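Local structure of TqaL (Neurospora crassa, 7EEH) at residues N78-F83 and R91-Q96; S198-L203 and L259-T264. The protein belongs to the 2OG-Fe dioxygenase family of the cupin clan and holds an iron(III) ion. The protein carries 1 engineered substitution. All blocks are in the same frame, centred on the assembly; numbering follows the deposited sequence.

In the fold
Contacts 1 and 2 lie on opposite sides of the chain's centre, their centres 34 Å apart and their nearest atoms about 18 Å, so they do not touch. Both reach the same antiparallel eight-stranded sheet: contact 1 pairs strands 74-84 and 89-92 near one end of the strand order, whereas contact 2 lies where strand 190-199 runs out into a loop. Contact 1 is the more central, 14 Å from the chain's centre against 23 Å for contact 2. The iron(III) ion is bound by H184, D186 and H253, none of them in either contact. In sequence, H184 and D186 precede strand 190-199, while H253 lies in strand 252-255, ahead of loop segment 259-264.

Contact 1 of 2, residues N78-F83 and R91-Q96; sequences NGRFCF and RRLEFQ
This contact pairs two strands of a beta hairpin, 74-84 and 89-92, within the large antiparallel sheet, extended by hydrogen bonds, a bridging water and side-chain packing as the second strand runs into a loop. C82 and R91 form a hydrogen-bonded pair, C82 N to R91 O at 2.9 Å and R91 N to C82 O at 3.1 Å. F81 and R92 follow as a non-hydrogen-bonded pair, and L93 N continues the ladder to R80 O at 2.9 Å, nearly straight at 169°. R92 lays its CD over the F81 ring, 4.0 Å from the centroid, a CH-pi contact. Its NH1 binds Q125 OE1.

L93 CD1 lies over one face of the R80 guanidinium and Q96 OE1 over the opposite one, both offset toward the rim; Q96 OE1, poorly angled for a bond to R80, accepts instead from S294 N. R80 NH1 donates to E94 O at 2.8 Å, a bent bond whose acceptor lies in the guanidinium plane. S294 O takes R80 NH2. One water closes the junction, accepting from R80 N and R92 NE, both at 2.9 Å, and donating to L93 O at 2.6 Å.

Contact 2 of 2, residues S198-L203 and L259-T264; sequences SKNMDL and LPLDET
A single backbone bridge, flanked by an asparagine amide that pairs with the backbone of one residue, joins the end of a strand to a loop at the surface. Segment 198-203 leaves the end of strand 190-199; the loop between strands 252-255 and 267-277 supplies the other segment, 259-264. The bridge pairs M201 with P260. One backbone bond runs on each side of it: D202 N to L259 O at 2.8 Å, the donor in the carbonyl plane, and L261 N to N200 O at 2.9 Å, where the donor stands well above the carbonyl plane.

N200 does most of the side-chain work. Its left-handed conformation (phi 62°) turns the chain where strand 190-199 ends, and CG lies anti to the backbone N (chi1 -175°), which carries the amide across to the loop. There both ends of the amide engage one residue: OD1 accepts from D262 N at 2.8 Å in a nearly straight bond (172°), on a lone pair, and ND2 donates to D262 O at 3.1 Å, close to the amide plane. Gripped at both ends, the flat group has its rotation fixed, and the bonding distinguishes its oxygen from its nitrogen; ND2 also donates to E266 O.

Apolar atoms line this amide. L261 CB comes within 3.3 Å of N200 OD1, and P260 CB lies 3.7 Å from N200 ND2. Farther along, the L261 and D202 side chains cross at about a right angle, with L261 CD1 3.8 Å from D202 OD1. The side chain of M201, a selenomethionine here, leaves the backbone pointing away from 259-264 and touches S207 and R269.

Beyond this pairing, D262 OD1 accepts from T264 N at 2.9 Å and from T264 OG1, both approaching from above the carboxylate plane; the backbone bond, two residues on, is the signature of an Asx turn.

Contact 1 of 2, residues N78-F83 and R91-Q96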
loop_
_atom_site.group_PDB
_atom_site.type_symbol
_atom_site.label_atom_id
_atom_site.label_comp_id
_atom_site.label_asym_id
_atom_site.label_seq_id
_atom_site.Cartn_x
_atom_site.Cartn_y
_atom_site.Cartn_z
ATOM N N ASN B 78 -24.905 -27.662 -7.041
ATOM C CA ASN B 78 -24.779 -26.538 -7.958
ATOM C C ASN B 78 -25.903 -25.538 -7.747
ATOM O O ASN B 78 -26.931 -25.830 -7.128
ATOM C CB ASN B 78 -24.754 -26.988 -9.418
ATOM C CG ASN B 78 -26.077 -27.544 -9.866
ATOM O OD1 ASN B 78 -26.912 -26.819 -10.399
ATOM N ND2 ASN B 78 -26.283 -28.834 -9.645
ATOM N N GLY B 79 -25.676 -24.340 -8.273
ATOM C CA GLY B 79 -26.652 -23.271 -8.212
ATOM C C GLY B 79 -26.380 -22.256 -9.295
ATOM O O GLY B 79 -25.230 -22.054 -9.706
ATOM N N ARG B 80 -27.451 -21.627 -9.777
ATOM C CA ARG B 80 -27.365 -20.576 -10.778
ATOM C C ARG B 80 -27.413 -19.232 -10.075
ATOM O O ARG B 80 -28.267 -19.012 -9.207
ATOM C CB ARG B 80 -28.509 -20.661 -11.791
ATOM C CG ARG B 80 -28.484 -21.872 -12.707
ATOM C CD ARG B 80 -29.825 -22.022 -13.438
ATOM N NE ARG B 80 -30.071 -20.916 -14.339
ATOM C CZ ARG B 80 -31.071 -20.044 -14.247
ATOM N NH1 ARG B 80 -31.990 -20.123 -13.291
ATOM N NH2 ARG B 80 -31.142 -19.081 -15.143
ATOM N N PHE B 81 -26.504 -18.339 -10.459
ATOM C CA PHE B 81 -26.491 -16.972 -9.971
ATOM C C PHE B 81 -26.552 -16.027 -11.157
ATOM O O PHE B 81 -26.264 -16.407 -12.291
ATOM C CB PHE B 81 -25.253 -16.679 -9.124
ATOM C CG PHE B 81 -25.135 -17.550 -7.908
ATOM C CD1 PHE B 81 -24.552 -18.804 -7.995
ATOM C CD2 PHE B 81 -25.609 -17.116 -6.682
ATOM C CE1 PHE B 81 -24.446 -19.617 -6.874
ATOM C CE2 PHE B 81 -25.511 -17.924 -5.554
ATOM C CZ PHE B 81 -24.929 -19.175 -5.654
ATOM N N CYS B 82 -26.959 -14.797 -10.881
ATOM C CA CYS B 82 -27.040 -13.737 -11.873
ATOM C C CYS B 82 -26.139 -12.589 -11.440
ATOM O O CYS B 82 -26.300 -12.046 -10.343
ATOM C CB CYS B 82 -28.481 -13.242 -12.035
ATOM S SG CYS B 82 -28.600 -11.771 -13.084
ATOM N N PHE B 83 -25.174 -12.242 -12.280
ATOM C CA PHE B 83 -24.489 -10.963 -12.147
ATOM C C PHE B 83 -25.369 -9.915 -12.828
ATOM O O PHE B 83 -25.506 -9.916 -14.053
ATOM C CB PHE B 83 -23.099 -11.026 -12.772
ATOM C CG PHE B 83 -22.086 -11.806 -11.965
ATOM C CD1 PHE B 83 -21.607 -11.318 -10.764
ATOM C CD2 PHE B 83 -21.591 -13.013 -12.434
ATOM C CE1 PHE B 83 -20.653 -12.022 -10.042
ATOM C CE2 PHE B 83 -20.644 -13.725 -11.719
ATOM C CZ PHE B 83 -20.177 -13.230 -10.517
ATOM N N ARG B 91 -27.272 -12.373 -7.415
ATOM C CA ARG B 91 -28.403 -12.981 -6.729
ATOM C C ARG B 91 -28.522 -14.446 -7.120
ATOM O O ARG B 91 -28.112 -14.850 -8.209
ATOM C CB ARG B 91 -29.723 -12.245 -7.042
ATOM C CG ARG B 91 -30.401 -12.655 -8.352
ATOM C CD ARG B 91 -31.694 -11.854 -8.597
ATOM N NE ARG B 91 -31.459 -10.434 -8.377
ATOM C CZ ARG B 91 -31.225 -9.560 -9.348
ATOM N NH1 ARG B 91 -31.232 -9.948 -10.617
ATOM N NH2 ARG B 91 -30.988 -8.293 -9.045
ATOM N N ARG B 92 -29.092 -15.239 -6.216
ATOM C CA ARG B 92 -29.374 -16.636 -6.504
ATOM C C ARG B 92 -30.627 -16.728 -7.359
ATOM O O ARG B 92 -31.645 -16.109 -7.040
ATOM C CB ARG B 92 -29.563 -17.419 -5.202
ATOM C CG ARG B 92 -29.920 -18.885 -5.386
ATOM C CD ARG B 92 -28.736 -19.660 -5.911
ATOM N NE ARG B 92 -29.010 -21.083 -6.036
ATOM C CZ ARG B 92 -28.874 -21.953 -5.040
ATOM N NH1 ARG B 92 -28.453 -21.545 -3.853
ATOM N NH2 ARG B 92 -29.147 -23.234 -5.233
ATOM N N LEU B 93 -30.559 -17.503 -8.435
ATOM C CA LEU B 93 -31.698 -17.742 -9.309
ATOM C C LEU B 93 -32.343 -19.087 -8.992
ATOM O O LEU B 93 -31.722 -19.974 -8.412
ATOM C CB LEU B 93 -31.278 -17.729 -10.775
ATOM C CG LEU B 93 -30.571 -16.483 -11.288
ATOM C CD1 LEU B 93 -30.148 -16.720 -12.721
ATOM C CD2 LEU B 93 -31.502 -15.298 -11.192
ATOM N N GLU B 94 -33.600 -19.229 -9.409
ATOM C CA GLU B 94 -34.340 -20.467 -9.216
ATOM C C GLU B 94 -33.703 -21.602 -10.007
ATOM O O GLU B 94 -32.989 -21.386 -10.997
ATOM C CB GLU B 94 -35.791 -20.295 -9.670
ATOM C CG GLU B 94 -35.902 -20.054 -11.168
ATOM C CD GLU B 94 -37.324 -20.174 -11.687
ATOM O OE1 GLU B 94 -38.227 -20.440 -10.874
ATOM O OE2 GLU B 94 -37.529 -19.995 -12.908
ATOM N N PHE B 95 -33.985 -22.827 -9.567
ATOM C CA PHE B 95 -33.602 -23.996 -10.343
ATOM C C PHE B 95 -34.235 -23.928 -11.723
ATOM O O PHE B 95 -35.402 -23.558 -11.864
ATOM C CB PHE B 95 -34.035 -25.286 -9.647
ATOM C CG PHE B 95 -33.760 -26.523 -10.456
ATOM C CD1 PHE B 95 -32.480 -27.040 -10.530
ATOM C CD2 PHE B 95 -34.774 -27.150 -11.168
ATOM C CE1 PHE B 95 -32.211 -28.168 -11.291
ATOM C CE2 PHE B 95 -34.510 -28.278 -11.928
ATOM C CZ PHE B 95 -33.227 -28.789 -11.985
ATOM N N GLN B 96 -33.453 -24.282 -12.741
ATOM C CA GLN B 96 -33.941 -24.379 -14.115
ATOM C C GLN B 96 -33.424 -25.676 -14.723
ATOM O O GLN B 96 -32.193 -25.868 -14.820
ATOM C CB GLN B 96 -33.520 -23.179 -14.968
ATOM C CG GLN B 96 -34.229 -23.166 -16.317
ATOM C CD GLN B 96 -33.901 -21.959 -17.184
ATOM O OE1 GLN B 96 -33.234 -21.021 -16.754
ATOM N NE2 GLN B 96 -34.412 -21.966 -18.404
HETATM O O HOH W 1 -30.019 -21.931 -8.571
#

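Contact 2 of 2, residues S198-L203 and L259-T264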
loop_
_atom_site.group_PDB
_atom_site.type_symbol
_atom_site.label_atom_id
_atom_site.label_comp_id
_atom_site.label_asym_id
_atom_site.label_seq_id
_atom_site.Cartn_x
_atom_site.Cartn_y
_atom_site.Cartn_z
ATOM N N SER B 198 -8.001 -30.743 -0.471
ATOM C CA SER B 198 -7.826 -32.074 -1.042
ATOM C C SER B 198 -7.371 -33.052 0.041
ATOM O O SER B 198 -7.041 -32.657 1.161
ATOM C CB SER B 198 -6.822 -32.053 -2.181
ATOM O OG SER B 198 -5.506 -31.879 -1.685
ATOM N N LYS B 199 -7.329 -34.335 -0.329
ATOM C CA LYS B 199 -6.995 -35.430 0.586
ATOM C C LYS B 199 -6.213 -36.490 -0.176
ATOM O O LYS B 199 -6.724 -37.037 -1.160
ATOM C CB LYS B 199 -8.259 -36.045 1.191
ATOM C CG LYS B 199 -8.045 -36.863 2.480
ATOM C CD LYS B 199 -9.356 -37.531 2.951
ATOM C CE LYS B 199 -9.789 -38.681 2.023
ATOM N NZ LYS B 199 -11.000 -39.421 2.497
ATOM N N ASN B 200 -4.986 -36.776 0.277
ATOM C CA ASN B 200 -4.147 -37.844 -0.290
ATOM C C ASN B 200 -3.810 -37.577 -1.754
ATOM O O ASN B 200 -3.750 -38.488 -2.583
ATOM C CB ASN B 200 -4.795 -39.223 -0.128
ATOM C CG ASN B 200 -3.877 -40.365 -0.594
ATOM O OD1 ASN B 200 -2.649 -40.290 -0.462
ATOM N ND2 ASN B 200 -4.470 -41.396 -1.181
HETATM N N MSE B 201 -3.574 -36.319 -2.079
HETATM C CA MSE B 201 -3.306 -35.989 -3.462
HETATM C C MSE B 201 -1.823 -35.756 -3.660
HETATM O O MSE B 201 -1.237 -34.907 -2.999
HETATM C CB MSE B 201 -4.118 -34.758 -3.876
HETATM C CG MSE B 201 -3.754 -34.168 -5.215
HETATM SE SE MSE B 201 -5.152 -32.916 -5.873
HETATM C CE MSE B 201 -4.865 -31.438 -4.741
ATOM N N ASP B 202 -1.222 -36.525 -4.569
ATOM C CA ASP B 202 0.200 -36.391 -4.878
ATOM C C ASP B 202 0.443 -35.099 -5.650
ATOM O O ASP B 202 0.025 -34.975 -6.802
ATOM C CB ASP B 202 0.682 -37.594 -5.685
ATOM C CG ASP B 202 2.194 -37.627 -5.841
ATOM O OD1 ASP B 202 2.883 -36.787 -5.216
ATOM O OD2 ASP B 202 2.693 -38.494 -6.589
ATOM N N LEU B 203 1.144 -34.145 -5.035
ATOM C CA LEU B 203 1.326 -32.832 -5.646
ATOM C C LEU B 203 2.531 -32.776 -6.574
ATOM O O LEU B 203 2.475 -32.120 -7.621
ATOM C CB LEU B 203 1.450 -31.766 -4.555
ATOM C CG LEU B 203 0.121 -31.606 -3.817
ATOM C CD1 LEU B 203 0.274 -30.901 -2.477
ATOM C CD2 LEU B 203 -0.878 -30.874 -4.713
ATOM N N LEU B 259 -3.874 -37.683 -8.940
ATOM C CA LEU B 259 -3.041 -38.832 -8.613
ATOM C C LEU B 259 -2.951 -38.988 -7.105
ATOM O O LEU B 259 -2.666 -38.010 -6.401
ATOM C CB LEU B 259 -1.632 -38.681 -9.200
ATOM C CG LEU B 259 -1.527 -38.744 -10.720
ATOM C CD1 LEU B 259 -0.108 -38.423 -11.157
ATOM C CD2 LEU B 259 -1.962 -40.095 -11.246
ATOM N N PRO B 260 -3.183 -40.185 -6.570
ATOM C CA PRO B 260 -3.108 -40.359 -5.120
ATOM C C PRO B 260 -1.665 -40.486 -4.662
ATOM O O PRO B 260 -0.842 -41.148 -5.298
ATOM C CB PRO B 260 -3.892 -41.656 -4.875
ATOM C CG PRO B 260 -3.827 -42.404 -6.170
ATOM C CD PRO B 260 -3.389 -41.467 -7.272
ATOM N N LEU B 261 -1.360 -39.821 -3.554
ATOM C CA LEU B 261 -0.043 -39.953 -2.947
ATOM C C LEU B 261 0.199 -41.390 -2.496
ATOM O O LEU B 261 1.125 -42.063 -2.966
ATOM C CB LEU B 261 0.065 -38.990 -1.772
ATOM C CG LEU B 261 1.387 -38.994 -1.019
ATOM C CD1 LEU B 261 2.535 -38.738 -1.980
ATOM C CD2 LEU B 261 1.345 -37.962 0.094
ATOM N N ASP B 262 -0.639 -41.875 -1.585
ATOM C CA ASP B 262 -0.642 -43.273 -1.168
ATOM C C ASP B 262 -1.613 -44.033 -2.064
ATOM O O ASP B 262 -2.831 -43.870 -1.945
ATOM C CB ASP B 262 -1.034 -43.367 0.304
ATOM C CG ASP B 262 -1.130 -44.797 0.811
ATOM O OD1 ASP B 262 -0.931 -45.751 0.031
ATOM O OD2 ASP B 262 -1.409 -44.956 2.018
ATOM N N GLU B 263 -1.072 -44.874 -2.954
ATOM C CA GLU B 263 -1.891 -45.603 -3.921
ATOM C C GLU B 263 -2.942 -46.487 -3.260
ATOM O O GLU B 263 -3.924 -46.855 -3.912
ATOM C CB GLU B 263 -1.008 -46.470 -4.828
ATOM C CG GLU B 263 0.187 -45.751 -5.443
ATOM C CD GLU B 263 0.208 -45.846 -6.957
ATOM O OE1 GLU B 263 -0.770 -46.375 -7.530
ATOM O OE2 GLU B 263 1.200 -45.389 -7.573
ATOM N N THR B 264 -2.765 -46.834 -1.989
ATOM C CA THR B 264 -3.701 -47.731 -1.325
ATOM C C THR B 264 -4.958 -47.029 -0.825
ATOM O O THR B 264 -5.861 -47.704 -0.316
ATOM C CB THR B 264 -3.008 -48.444 -0.156
ATOM O OG1 THR B 264 -2.938 -47.572 0.980
ATOM C CG2 THR B 264 -1.599 -48.871 -0.553
#